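Local coordinates for SusD-like carbohydrate binding protein (Bacteroides vulgatus, PDB 3LEW) that probably binds carbohydrate at the bacterial outer membrane as a SusD-family nutrient-binding protein, at residues A[349-354]-A[400-405]. Residues are numbered along the deposited sequence; the frame is centred on the assembly and turned at random.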
loop_
_atom_site.group_PDB
_atom_site.type_symbol
_atom_site.label_atom_id
_atom_site.label_comp_id
_atom_site.label_asym_id
_atom_site.label_seq_id
_atom_site.Cartn_x
_atom_site.Cartn_y
_atom_site.Cartn_z
ATOM N N ILE A 349 10.683 0.576 6.859
ATOM C CA ILE A 349 11.443 1.693 7.449
ATOM C C ILE A 349 12.922 1.529 7.165
ATOM O O ILE A 349 13.582 2.504 6.831
ATOM C CB ILE A 349 11.170 1.856 8.962
ATOM C CG1 ILE A 349 9.653 1.890 9.257
ATOM C CG2 ILE A 349 11.880 3.092 9.508
ATOM C CD1 ILE A 349 8.870 2.986 8.429
ATOM N N TYR A 350 13.442 0.300 7.227
ATOM C CA TYR A 350 14.839 0.066 6.819
ATOM C C TYR A 350 15.042 0.483 5.356
ATOM O O TYR A 350 16.024 1.118 5.001
ATOM C CB TYR A 350 15.221 -1.409 6.916
ATOM C CG TYR A 350 15.691 -1.909 8.260
ATOM C CD1 TYR A 350 14.788 -2.282 9.249
ATOM C CD2 TYR A 350 17.032 -2.052 8.517
ATOM C CE1 TYR A 350 15.204 -2.781 10.466
ATOM C CE2 TYR A 350 17.471 -2.545 9.759
ATOM C CZ TYR A 350 16.544 -2.940 10.718
ATOM O OH TYR A 350 17.014 -3.457 11.937
ATOM N N LEU A 351 14.084 0.129 4.509
ATOM C CA LEU A 351 14.188 0.451 3.075
ATOM C C LEU A 351 14.045 1.957 2.790
ATOM O O LEU A 351 14.763 2.479 1.954
ATOM C CB LEU A 351 13.129 -0.334 2.306
ATOM C CG LEU A 351 13.468 -1.839 2.156
ATOM C CD1 LEU A 351 12.174 -2.594 1.806
ATOM C CD2 LEU A 351 14.517 -2.047 1.039
ATOM N N ILE A 352 13.142 2.648 3.499
ATOM C CA ILE A 352 13.011 4.107 3.394
ATOM C C ILE A 352 14.319 4.811 3.844
ATOM O O ILE A 352 14.791 5.721 3.182
ATOM C CB ILE A 352 11.835 4.667 4.243
ATOM C CG1 ILE A 352 10.453 4.221 3.687
ATOM C CG2 ILE A 352 11.872 6.229 4.345
ATOM C CD1 ILE A 352 9.312 4.387 4.623
ATOM N N ASN A 353 14.830 4.396 4.990
ATOM C CA ASN A 353 16.101 4.896 5.502
ATOM C C ASN A 353 17.230 4.711 4.473
ATOM O O ASN A 353 17.977 5.668 4.158
ATOM C CB ASN A 353 16.398 4.231 6.838
ATOM C CG ASN A 353 17.520 4.882 7.583
ATOM O OD1 ASN A 353 18.619 4.321 7.636
ATOM N ND2 ASN A 353 17.261 6.063 8.223
ATOM N N ALA A 354 17.347 3.498 3.922
ATOM C CA ALA A 354 18.335 3.235 2.867
ATOM C C ALA A 354 18.181 4.138 1.659
ATOM O O ALA A 354 19.145 4.728 1.185
ATOM C CB ALA A 354 18.335 1.752 2.428
ATOM N N LYS A 400 10.819 -7.064 -3.759
ATOM C CA LYS A 400 11.039 -8.414 -3.215
ATOM C C LYS A 400 10.429 -8.541 -1.817
ATOM O O LYS A 400 9.732 -9.501 -1.539
ATOM C CB LYS A 400 12.520 -8.733 -3.174
ATOM C CG LYS A 400 13.159 -8.924 -4.538
ATOM C CD LYS A 400 14.680 -8.872 -4.431
ATOM C CE LYS A 400 15.256 -10.072 -3.611
ATOM N NZ LYS A 400 16.716 -9.869 -3.292
ATOM N N GLU A 401 10.692 -7.572 -0.971
ATOM C CA GLU A 401 10.268 -7.628 0.447
ATOM C C GLU A 401 8.808 -7.260 0.646
ATOM O O GLU A 401 8.171 -7.777 1.569
ATOM C CB GLU A 401 11.171 -6.716 1.292
ATOM C CG GLU A 401 10.787 -6.551 2.797
ATOM C CD GLU A 401 10.880 -7.820 3.627
ATOM O OE1 GLU A 401 11.484 -8.814 3.170
ATOM O OE2 GLU A 401 10.353 -7.819 4.768
ATOM N N LEU A 402 8.309 -6.309 -0.160
ATOM C CA LEU A 402 6.964 -5.734 0.010
ATOM C C LEU A 402 5.914 -6.264 -0.992
ATOM O O LEU A 402 4.831 -5.686 -1.124
ATOM C CB LEU A 402 7.012 -4.196 -0.054
ATOM C CG LEU A 402 7.967 -3.570 0.966
ATOM C CD1 LEU A 402 8.118 -2.040 0.699
ATOM C CD2 LEU A 402 7.542 -3.828 2.422
ATOM N N TRP A 403 6.240 -7.344 -1.673
ATOM C CA TRP A 403 5.352 -7.949 -2.675
ATOM C C TRP A 403 3.964 -8.138 -2.097
ATOM O O TRP A 403 3.793 -8.709 -1.015
ATOM C CB TRP A 403 5.901 -9.315 -3.142
ATOM C CG TRP A 403 5.089 -9.928 -4.260
ATOM C CD1 TRP A 403 5.350 -9.843 -5.607
ATOM C CD2 TRP A 403 3.844 -10.682 -4.142
ATOM N NE1 TRP A 403 4.379 -10.530 -6.323
ATOM C CE2 TRP A 403 3.447 -11.038 -5.437
ATOM C CE3 TRP A 403 3.054 -11.094 -3.062
ATOM C CZ2 TRP A 403 2.272 -11.743 -5.683
ATOM C CZ3 TRP A 403 1.886 -11.803 -3.328
ATOM C CH2 TRP A 403 1.533 -12.129 -4.625
ATOM N N GLY A 404 2.956 -7.661 -2.805
ATOM C CA GLY A 404 1.599 -7.874 -2.347
ATOM C C GLY A 404 1.068 -6.955 -1.244
ATOM O O GLY A 404 -0.109 -7.043 -0.908
ATOM N N GLU A 405 1.916 -6.079 -0.716
ATOM C CA GLU A 405 1.525 -5.195 0.389
ATOM C C GLU A 405 1.076 -3.795 -0.022
ATOM O O GLU A 405 0.741 -2.993 0.840
ATOM C CB GLU A 405 2.678 -5.099 1.390
ATOM C CG GLU A 405 2.928 -6.445 2.097
ATOM C CD GLU A 405 4.105 -6.387 3.036
ATOM O OE1 GLU A 405 3.996 -5.772 4.149
ATOM O OE2 GLU A 405 5.123 -6.993 2.648
#
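Leu351 reaches from helix 346-359 with a single methyl, CD1, to the end of helix 387-401. That methyl lies 4.2 Å from CD1 of Leu402, methyl to methyl, and 4.3 Å from CB of Glu401, so it meets two consecutive residues of segment 400-405. The backbones stay well apart, with the CA atoms of Leu351 and Glu401 separated by 9.4 Å, and no hydrogen bond crosses; the 85 Å² buried between the segments is therefore side-chain packing.

Glu401 offers its aliphatic root: with CG anti to the backbone N (chi1 175°), CB and CG stay alongside CD1 of Leu351, and the bend at chi2 (64°) carries the carboxylate off to salt bridges with Arg302, Arg345 and Arg376. Leu402 is the first residue to depart from helical angles, and a type II turn to Glu405 follows, closed by Glu405 N to Leu402 O at 3.0 Å. Glu405 also pairs with Arg345. Leu372 of helix 365-376 also touches Leu351.

This is buried packing within the SusD-family region, of the TPR clan; its chemistry implies weak, non-directional dispersion between helix 346-359 and the point where helix 387-401 gives way to its turn, bordered by charges that probably fix the glutamate's direction.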